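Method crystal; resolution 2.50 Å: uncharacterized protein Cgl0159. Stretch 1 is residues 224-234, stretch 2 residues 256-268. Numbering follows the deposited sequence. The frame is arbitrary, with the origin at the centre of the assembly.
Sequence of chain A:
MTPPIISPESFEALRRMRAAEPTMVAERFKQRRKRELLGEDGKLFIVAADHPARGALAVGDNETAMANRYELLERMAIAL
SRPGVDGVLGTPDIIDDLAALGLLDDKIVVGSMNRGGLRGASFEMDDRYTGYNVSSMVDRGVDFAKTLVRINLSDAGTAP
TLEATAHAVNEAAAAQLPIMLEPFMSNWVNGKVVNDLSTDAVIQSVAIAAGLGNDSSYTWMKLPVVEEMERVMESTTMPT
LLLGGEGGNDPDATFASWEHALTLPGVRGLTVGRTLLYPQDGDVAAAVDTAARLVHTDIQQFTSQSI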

# COMPACT_ATOMS: atom_id res chain seq x y z
N PRO A 224 -8.40 20.23 25.21
CA PRO A 224 -8.97 19.97 26.53
C PRO A 224 -8.63 21.14 27.45
O PRO A 224 -7.55 21.72 27.35
CB PRO A 224 -8.24 18.69 26.95
CG PRO A 224 -6.87 18.93 26.41
CD PRO A 224 -7.15 19.48 25.02
N VAL A 225 -9.56 21.51 28.33
CA VAL A 225 -9.30 22.60 29.26
C VAL A 225 -8.35 22.05 30.30
O VAL A 225 -8.71 21.20 31.11
CB VAL A 225 -10.59 23.08 29.94
CG1 VAL A 225 -10.29 24.23 30.88
CG2 VAL A 225 -11.59 23.52 28.88
N VAL A 226 -7.12 22.55 30.27
CA VAL A 226 -6.07 22.09 31.16
C VAL A 226 -5.46 23.19 32.03
O VAL A 226 -5.80 24.36 31.90
CB VAL A 226 -4.97 21.39 30.32
CG1 VAL A 226 -3.74 21.09 31.16
CG2 VAL A 226 -5.53 20.11 29.73
N GLU A 227 -4.58 22.78 32.93
CA GLU A 227 -3.88 23.70 33.83
C GLU A 227 -3.11 24.72 32.99
O GLU A 227 -2.56 24.37 31.95
CB GLU A 227 -2.91 22.91 34.71
CG GLU A 227 -2.68 23.53 36.07
CD GLU A 227 -3.85 23.26 37.00
OE1 GLU A 227 -3.99 22.10 37.44
OE2 GLU A 227 -4.62 24.20 37.28
N GLU A 228 -3.07 25.98 33.45
CA GLU A 228 -2.34 27.05 32.75
C GLU A 228 -2.70 27.26 31.24
O GLU A 228 -1.79 27.34 30.42
CB GLU A 228 -0.83 26.75 32.87
CG GLU A 228 -0.15 27.29 34.11
CD GLU A 228 1.35 27.05 34.10
OE1 GLU A 228 1.78 25.90 34.33
OE2 GLU A 228 2.10 28.02 33.84
N MSE A 229 -4.01 27.41 30.94
CA MSE A 229 -4.63 27.51 29.60
C MSE A 229 -4.42 28.71 28.71
O MSE A 229 -4.98 28.80 27.59
CB MSE A 229 -6.14 27.43 29.73
CG MSE A 229 -6.71 26.02 29.64
SE MSE A 229 -6.40 25.18 27.95
CE MSE A 229 -8.04 25.65 27.06
N GLU A 230 -3.63 29.67 29.18
CA GLU A 230 -3.49 30.92 28.45
C GLU A 230 -2.10 30.85 27.87
O GLU A 230 -1.72 31.56 26.94
CB GLU A 230 -3.70 31.96 29.49
CG GLU A 230 -3.52 33.44 29.25
CD GLU A 230 -3.68 34.08 30.59
OE1 GLU A 230 -4.65 33.72 31.33
OE2 GLU A 230 -2.82 34.89 30.96
N ARG A 231 -1.45 29.81 28.36
CA ARG A 231 -0.12 29.45 27.99
C ARG A 231 -0.25 28.38 26.91
O ARG A 231 0.60 28.28 26.03
CB ARG A 231 0.56 28.92 29.22
CG ARG A 231 2.00 28.62 29.02
CD ARG A 231 2.63 28.16 30.31
NE ARG A 231 3.75 27.27 30.06
CZ ARG A 231 3.94 26.13 30.70
NH1 ARG A 231 3.10 25.74 31.64
NH2 ARG A 231 4.98 25.36 30.39
N VAL A 232 -1.31 27.58 26.99
CA VAL A 232 -1.55 26.55 26.00
C VAL A 232 -2.00 27.29 24.75
O VAL A 232 -1.63 26.93 23.64
CB VAL A 232 -2.67 25.58 26.44
CG1 VAL A 232 -3.04 24.66 25.28
CG2 VAL A 232 -2.23 24.77 27.64
N MSE A 233 -2.79 28.34 24.95
CA MSE A 233 -3.30 29.12 23.83
C MSE A 233 -2.22 29.94 23.12
O MSE A 233 -2.46 30.46 22.04
CB MSE A 233 -4.43 30.04 24.29
CG MSE A 233 -5.73 29.32 24.61
SE MSE A 233 -6.24 28.02 23.24
CE MSE A 233 -6.02 26.42 24.31
N GLU A 234 -1.05 30.04 23.73
CA GLU A 234 0.04 30.77 23.11
C GLU A 234 0.75 29.80 22.17
O GLU A 234 1.79 30.13 21.58
CB GLU A 234 1.02 31.30 24.17
CG GLU A 234 0.37 32.26 25.17
CD GLU A 234 1.35 32.78 26.22
OE1 GLU A 234 2.08 31.97 26.82
OE2 GLU A 234 1.37 34.01 26.45
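Stretch 2 256-268: ASWEHALTLPGVR

Two segments distant in sequence can pack closely without a single direct hydrogen bond between them, through apolar side chains that each offers to the other. Residues 224-234 and 256-268 of Cgl0159 illustrate the principle. The two run in the same general direction: V225 lies nearest W258, M229 nearest A261, E230 nearest L264 and M233 nearest P265, with CA-CA separations of 6.1 to 6.8 Å. Together they bury 435 Å² of surface.

Stretch 2 enters as a helix already under way at A256, with backbone angles near -65/-40. Its first contact comes at S257, whose CA-to-CB bond points toward stretch 1; S257 CB lies 3.8 Å from V225 CG1, and the backbone S257 O is equally far from the same methyl. That carbonyl is not left unpaired, since it accepts a hydrogen bond from A261 N at 3.0 Å, one turn further on. W258 starts out away from stretch 1, yet its indole comes back within reach: in the m rotamer, W258 CD1 approaches V225 CG2 to 3.6 Å, the methyl meeting the ring obliquely. V225, in the t rotamer, thus touches both residues through different methyls.

E259 takes no part, and H260 contributes at the margin. Its CB points sideways, but the imidazole reaches nearer, so that E230 OE1 lies close to the ring plane at its edge, 4.1 Å from H260 CE1; this is proximity and not a salt bridge. A261, small and directed toward stretch 1, touches two partners, with A261 CB 4.2 Å from V225 CG1 and 3.9 Å from the terminal methyl CE of selenomethionine M229.

The chain then turns. A type I turn from A261 to L264 is closed by a hydrogen bond from L264 N to A261 O at 2.9 Å, while T263 OG1 donates to H260 O at 2.6 Å. L262 and T263 make no contact with stretch 1, but the turn delivers L264 to it. Here stretch 1 forms a short, weakly bonded helix at about 229-232, and the leucine side chain reaches three residues of stretch 1: L264 CD2 is 3.6 Å from M229 CB, L264 CG is 4.0 Å from E230 CB, and L264 CB is 3.8 Å from M233 CG.

A second turn, type II from L264 to V267, carries the chain past selenomethionine M233. P265 O lies 4.0 Å from M233 CB, and the oxygen of a water lies 2.8 Å from P265 O and 2.7 Å from M233 O, within hydrogen-bonding distance of both backbones. G266 has phi/psi of 91/-20, where a CB would be jammed against the preceding carbonyl oxygen; the turn itself therefore calls for glycine. V267 begins a strand and supplies the last contact, its CG2 3.9 Å from M233 SE. By R268 the strand is out of reach of stretch 1.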

# COMPACT_ATOMS: atom_id res chain seq x y z
N ALA A 256 -16.91 26.41 35.32
CA ALA A 256 -16.09 27.56 35.64
C ALA A 256 -14.79 27.58 34.85
O ALA A 256 -14.35 28.63 34.38
CB ALA A 256 -15.78 27.59 37.14
N SER A 257 -14.16 26.41 34.69
CA SER A 257 -12.92 26.33 33.94
C SER A 257 -13.15 26.66 32.47
O SER A 257 -12.30 27.28 31.83
CB SER A 257 -12.31 24.93 34.07
OG SER A 257 -13.19 23.94 33.56
N TRP A 258 -14.31 26.26 31.95
CA TRP A 258 -14.65 26.54 30.56
C TRP A 258 -14.84 28.04 30.40
O TRP A 258 -14.31 28.65 29.46
CB TRP A 258 -15.96 25.84 30.17
CG TRP A 258 -15.91 24.35 30.18
CD1 TRP A 258 -14.83 23.56 30.45
CD2 TRP A 258 -17.00 23.45 29.91
NE1 TRP A 258 -15.17 22.23 30.36
CE2 TRP A 258 -16.50 22.14 30.03
CE3 TRP A 258 -18.34 23.64 29.58
CZ2 TRP A 258 -17.30 21.01 29.83
CZ3 TRP A 258 -19.14 22.51 29.38
CH2 TRP A 258 -18.61 21.22 29.50
N GLU A 259 -15.59 28.63 31.32
CA GLU A 259 -15.86 30.06 31.30
C GLU A 259 -14.57 30.87 31.24
O GLU A 259 -14.48 31.85 30.50
CB GLU A 259 -16.68 30.45 32.54
CG GLU A 259 -17.09 31.91 32.60
CD GLU A 259 -18.06 32.19 33.73
OE1 GLU A 259 -17.75 31.82 34.89
OE2 GLU A 259 -19.12 32.79 33.47
N HIS A 260 -13.57 30.46 32.01
CA HIS A 260 -12.29 31.16 32.00
C HIS A 260 -11.56 30.98 30.68
O HIS A 260 -11.15 31.96 30.04
CB HIS A 260 -11.37 30.66 33.12
CG HIS A 260 -9.95 31.12 32.97
ND1 HIS A 260 -9.59 32.45 33.05
CD2 HIS A 260 -8.83 30.44 32.66
CE1 HIS A 260 -8.30 32.56 32.80
NE2 HIS A 260 -7.81 31.36 32.56
N ALA A 261 -11.38 29.73 30.27
CA ALA A 261 -10.69 29.42 29.02
C ALA A 261 -11.37 30.09 27.83
O ALA A 261 -10.72 30.52 26.88
CB ALA A 261 -10.64 27.91 28.82
N LEU A 262 -12.69 30.17 27.90
CA LEU A 262 -13.50 30.77 26.85
C LEU A 262 -13.13 32.23 26.57
O LEU A 262 -13.47 32.78 25.52
CB LEU A 262 -14.98 30.67 27.23
CG LEU A 262 -15.95 29.95 26.29
CD1 LEU A 262 -15.27 28.80 25.57
CD2 LEU A 262 -17.13 29.44 27.11
N THR A 263 -12.41 32.86 27.50
CA THR A 263 -12.01 34.26 27.34
C THR A 263 -10.64 34.40 26.68
O THR A 263 -10.26 35.49 26.26
CB THR A 263 -11.95 35.00 28.70
OG1 THR A 263 -10.85 34.50 29.47
CG2 THR A 263 -13.24 34.80 29.48
N LEU A 264 -9.90 33.30 26.60
CA LEU A 264 -8.57 33.31 26.02
C LEU A 264 -8.52 33.60 24.52
O LEU A 264 -9.46 33.30 23.78
CB LEU A 264 -7.87 31.98 26.31
CG LEU A 264 -7.24 31.85 27.71
CD1 LEU A 264 -7.96 32.73 28.72
CD2 LEU A 264 -7.28 30.40 28.13
N PRO A 265 -7.41 34.19 24.05
CA PRO A 265 -7.20 34.55 22.64
C PRO A 265 -7.34 33.36 21.69
O PRO A 265 -6.69 32.34 21.87
CB PRO A 265 -5.78 35.11 22.63
CG PRO A 265 -5.56 35.57 24.04
CD PRO A 265 -6.20 34.46 24.83
N GLY A 266 -8.20 33.51 20.69
CA GLY A 266 -8.37 32.44 19.72
C GLY A 266 -9.45 31.41 20.02
O GLY A 266 -9.89 30.71 19.12
N VAL A 267 -9.87 31.31 21.27
CA VAL A 267 -10.92 30.36 21.62
C VAL A 267 -12.24 30.84 21.03
O VAL A 267 -12.67 31.96 21.28
CB VAL A 267 -11.05 30.19 23.15
CG1 VAL A 267 -12.16 29.20 23.47
CG2 VAL A 267 -9.73 29.70 23.72
N ARG A 268 -12.87 29.97 20.25
CA ARG A 268 -14.13 30.30 19.57
C ARG A 268 -15.37 29.60 20.09
O ARG A 268 -16.47 29.82 19.58
CB ARG A 268 -13.98 30.02 18.08
CG ARG A 268 -13.11 31.02 17.35
CD ARG A 268 -13.92 32.25 16.99
NE ARG A 268 -13.11 33.29 16.35
CZ ARG A 268 -13.62 34.28 15.64
NH1 ARG A 268 -14.93 34.38 15.47
NH2 ARG A 268 -12.82 35.19 15.09
O HOH W 1 -4.07 32.23 20.81